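Local coordinates for putative outer membrane protein (LpxR) (Salmonella typhimurium, PDB 3FID) that probably removes acyl chains from the lipid A part of lipopolysaccharide, as a metal-binding beta-barrel enzyme of the outer membrane, at residues G13-S18 against F268-N273. Numbering follows the deposited sequence.
Sequences GIFQPS and FSLSLN. With CXE (pentaethylene glycol monodecyl ether), chain J.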
ATOM      1  N   GLY A  13       8.039 -15.058  -0.382  1.00 14.17           N
ATOM      2  CA  GLY A  13       9.332 -15.726  -0.580  1.00 13.95           C
ATOM      3  C   GLY A  13       9.964 -16.114   0.735  1.00 14.23           C
ATOM      4  O   GLY A  13       9.321 -16.773   1.539  1.00 13.55           O
ATOM      5  N   ILE A  14      11.218 -15.712   0.975  1.00 14.17           N
ATOM      6  CA  ILE A  14      11.899 -16.134   2.204  1.00 15.39           C
ATOM      7  C   ILE A  14      11.283 -15.535   3.468  1.00 14.38           C
ATOM      8  O   ILE A  14      11.559 -16.004   4.579  1.00 14.46           O
ATOM      9  CB  ILE A  14      13.438 -15.850   2.227  1.00 15.78           C
ATOM     10  CG1 ILE A  14      13.738 -14.356   2.110  1.00 16.71           C
ATOM     11  CG2 ILE A  14      14.169 -16.689   1.157  1.00 18.96           C
ATOM     12  CD1 ILE A  14      15.150 -13.950   2.594  1.00 17.25           C
ATOM     13  N   PHE A  15      10.469 -14.497   3.285  1.00 13.61           N
ATOM     14  CA  PHE A  15       9.732 -13.873   4.389  1.00 13.49           C
ATOM     15  C   PHE A  15       8.334 -14.466   4.640  1.00 12.86           C
ATOM     16  O   PHE A  15       7.598 -14.018   5.547  1.00 11.80           O
ATOM     17  CB  PHE A  15       9.648 -12.355   4.173  1.00 14.49           C
ATOM     18  CG  PHE A  15      10.999 -11.699   3.917  1.00 16.11           C
ATOM     19  CD1 PHE A  15      11.318 -11.236   2.647  1.00 17.34           C
ATOM     20  CD2 PHE A  15      11.930 -11.553   4.948  1.00 20.09           C
ATOM     21  CE1 PHE A  15      12.547 -10.626   2.389  1.00 20.59           C
ATOM     22  CE2 PHE A  15      13.175 -10.952   4.699  1.00 20.92           C
ATOM     23  CZ  PHE A  15      13.469 -10.496   3.413  1.00 19.37           C
ATOM     24  N   GLN A  16       7.965 -15.488   3.867  1.00 12.32           N
ATOM     25  CA  GLN A  16       6.666 -16.127   4.067  1.00 12.40           C
ATOM     26  C   GLN A  16       6.460 -16.761   5.450  1.00 12.74           C
ATOM     27  O   GLN A  16       5.380 -16.628   6.042  1.00 12.27           O
ATOM     28  CB  GLN A  16       6.399 -17.191   2.985  1.00 12.73           C
ATOM     29  CG  GLN A  16       4.913 -17.561   2.905  1.00 11.78           C
ATOM     30  CD  GLN A  16       4.076 -16.473   2.241  1.00 12.77           C
ATOM     31  OE1 GLN A  16       4.344 -16.072   1.101  1.00 14.64           O
ATOM     32  NE2 GLN A  16       3.046 -15.998   2.948  1.00 10.59           N
ATOM     33  N   PRO A  17       7.469 -17.512   5.959  1.00 13.78           N
ATOM     34  CA  PRO A  17       7.232 -18.034   7.295  1.00 13.55           C
ATOM     35  C   PRO A  17       7.024 -16.944   8.350  1.00 13.21           C
ATOM     36  O   PRO A  17       6.251 -17.164   9.269  1.00 13.53           O
ATOM     37  CB  PRO A  17       8.494 -18.828   7.600  1.00 13.69           C
ATOM     38  CG  PRO A  17       9.087 -19.182   6.215  1.00 15.65           C
ATOM     39  CD  PRO A  17       8.758 -17.971   5.385  1.00 13.87           C
ATOM     40  N   SER A  18       7.713 -15.803   8.243  1.00 13.13           N
ATOM     41  CA  SER A  18       7.511 -14.711   9.199  1.00 13.57           C
ATOM     42  C   SER A  18       6.102 -14.139   9.035  1.00 12.46           C
ATOM     43  O   SER A  18       5.384 -13.954  10.014  1.00 11.91           O
ATOM     44  CB  SER A  18       8.545 -13.598   9.022  1.00 13.29           C
ATOM     45  OG  SER A  18       9.842 -14.111   9.279  1.00 18.03           O
ATOM     46  N   PHE A 268      17.187  -0.213   3.008  1.00 14.12           N
ATOM     47  CA  PHE A 268      16.353  -1.349   2.655  1.00 15.39           C
ATOM     48  C   PHE A 268      15.226  -1.402   3.672  1.00 14.72           C
ATOM     49  O   PHE A 268      15.456  -1.179   4.863  1.00 14.50           O
ATOM     50  CB  PHE A 268      17.172  -2.635   2.669  1.00 16.70           C
ATOM     51  CG  PHE A 268      18.317  -2.618   1.691  1.00 19.57           C
ATOM     52  CD1 PHE A 268      19.608  -2.310   2.120  1.00 24.70           C
ATOM     53  CD2 PHE A 268      18.098  -2.847   0.336  1.00 24.21           C
ATOM     54  CE1 PHE A 268      20.679  -2.266   1.207  1.00 25.90           C
ATOM     55  CE2 PHE A 268      19.160  -2.800  -0.589  1.00 24.54           C
ATOM     56  CZ  PHE A 268      20.438  -2.509  -0.151  1.00 24.74           C
ATOM     57  N   SER A 269      14.014  -1.662   3.184  1.00 13.60           N
ATOM     58  CA  SER A 269      12.831  -1.761   4.036  1.00 13.12           C
ATOM     59  C   SER A 269      12.015  -3.009   3.728  1.00 12.75           C
ATOM     60  O   SER A 269      11.944  -3.420   2.588  1.00 11.17           O
ATOM     61  CB  SER A 269      11.934  -0.555   3.833  1.00 13.06           C
ATOM     62  OG  SER A 269      12.584   0.636   4.194  1.00 14.57           O
ATOM     63  N   LEU A 270      11.382  -3.577   4.760  1.00 13.31           N
ATOM     64  CA  LEU A 270      10.424  -4.658   4.580  1.00 12.98           C
ATOM     65  C   LEU A 270       9.205  -4.344   5.448  1.00 13.22           C
ATOM     66  O   LEU A 270       9.360  -3.921   6.592  1.00 13.13           O
ATOM     67  CB  LEU A 270      11.093  -5.995   4.976  1.00 13.59           C
ATOM     68  CG  LEU A 270      10.481  -7.408   5.014  1.00 16.66           C
ATOM     69  CD1 LEU A 270      10.045  -7.802   6.392  1.00 21.83           C
ATOM     70  CD2 LEU A 270       9.394  -7.640   3.979  1.00 18.15           C
ATOM     71  N   SER A 271       8.005  -4.500   4.886  1.00 11.28           N
ATOM     72  CA  SER A 271       6.771  -4.333   5.652  1.00 11.85           C
ATOM     73  C   SER A 271       5.906  -5.591   5.472  1.00 10.63           C
ATOM     74  O   SER A 271       5.737  -6.075   4.348  1.00  9.98           O
ATOM     75  CB  SER A 271       6.023  -3.059   5.200  1.00 12.75           C
ATOM     76  OG  SER A 271       4.918  -2.792   6.075  1.00 16.76           O
ATOM     77  N   LEU A 272       5.464  -6.160   6.590  1.00  9.76           N
ATOM     78  CA  LEU A 272       4.586  -7.328   6.628  1.00  9.50           C
ATOM     79  C   LEU A 272       3.179  -6.857   6.910  1.00  8.68           C
ATOM     80  O   LEU A 272       2.905  -6.322   8.006  1.00  7.19           O
ATOM     81  CB  LEU A 272       5.041  -8.268   7.761  1.00 10.52           C
ATOM     82  CG  LEU A 272       6.518  -8.740   7.763  1.00 11.63           C
ATOM     83  CD1 LEU A 272       6.815  -9.673   8.989  1.00 16.67           C
ATOM     84  CD2 LEU A 272       6.902  -9.453   6.526  1.00 14.72           C
ATOM     85  N   ASN A 273       2.270  -7.080   5.961  1.00  9.23           N
ATOM     86  CA  ASN A 273       0.992  -6.395   5.982  1.00  9.43           C
ATOM     87  C   ASN A 273      -0.191  -7.330   5.977  1.00  9.45           C
ATOM     88  O   ASN A 273      -0.100  -8.394   5.413  1.00  8.73           O
ATOM     89  CB  ASN A 273       0.909  -5.432   4.796  1.00  9.21           C
ATOM     90  CG  ASN A 273       2.151  -4.571   4.678  1.00 12.43           C
ATOM     91  OD1 ASN A 273       2.601  -3.987   5.663  1.00 11.06           O
ATOM     92  ND2 ASN A 273       2.720  -4.504   3.469  1.00 13.42           N
TER
HETATM   93  C1  CXE J 304       9.689  -6.155  11.996  1.00 24.77           C
HETATM   94  C2  CXE J 304      10.215  -6.879  10.776  1.00 25.53           C
HETATM   95  C3  CXE J 304      10.692  -8.261  11.187  1.00 24.93           C
HETATM   96  C4  CXE J 304      11.039  -9.099   9.971  1.00 26.96           C
HETATM   97  C5  CXE J 304      11.613 -10.439  10.398  1.00 26.36           C
HETATM   98  C6  CXE J 304      11.864 -11.313   9.178  1.00 28.38           C
HETATM   99  C7  CXE J 304      12.832 -12.457   9.468  1.00 29.43           C
HETATM  100  C8  CXE J 304      13.400 -12.978   8.157  1.00 30.10           C
HETATM  101  C9  CXE J 304      13.742 -14.456   8.239  1.00 32.09           C
HETATM  102  C10 CXE J 304      14.357 -14.922   6.929  1.00 33.21           C
HETATM  103  O11 CXE J 304      15.124 -16.087   7.202  1.00 37.22           O
HETATM  104  C12 CXE J 304      15.812 -16.588   6.053  1.00 36.03           C
HETATM  105  C13 CXE J 304      16.303 -17.988   6.393  1.00 38.23           C
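Leu270 presents its branch point to the flat side of Phe15. Its CG lies 4.3 Å from the centroid of the Phe15 ring and 5° off the ring normal, a CH-pi contact made almost squarely over the face. CB of Phe15 already points at the strand, and with CG anti to the carbonyl carbon (chi1 -52°) the ring lies with one face against Leu270. Ile14 covers the opposite face with its CG1, so the ring is sandwiched between aliphatic groups.

The second apolar touch is smaller: Ser18 CB comes to 4.3 Å from Leu272 CD1. Leu272 also packs on Leu19 and Leu22 farther along helix 16-23.

The decyl chain of a detergent molecule runs past both segments. Its C8 meets the edge of the Phe15 ring, 3.8 Å from CD2, its C4 approaches Leu270 CD1 at 3.9 Å, and Ser18 OG sits 3.4 Å from its C7.

No polar bond joins the two segments. Within them, Gln16 N donates to Gly13 O at the start of the helix, while on the strand Ser271 OG gives a 2.6 Å bond to Asn273 OD1, meeting a lone pair of the amide oxygen in its plane, at a C=O...OG angle of 131°. Asn273 ND2 donates to Asn289 OD1 on strand 285-295.

Residues 13-18 thus meet the barrel wall through dispersion and CH-pi contacts alone, while Tyr23, farther along the helix, adds a hydrogen bond to Leu272 O. The mostly hydrocarbon surface takes a detergent alkyl chain, as it probably takes lipid chains in the membrane.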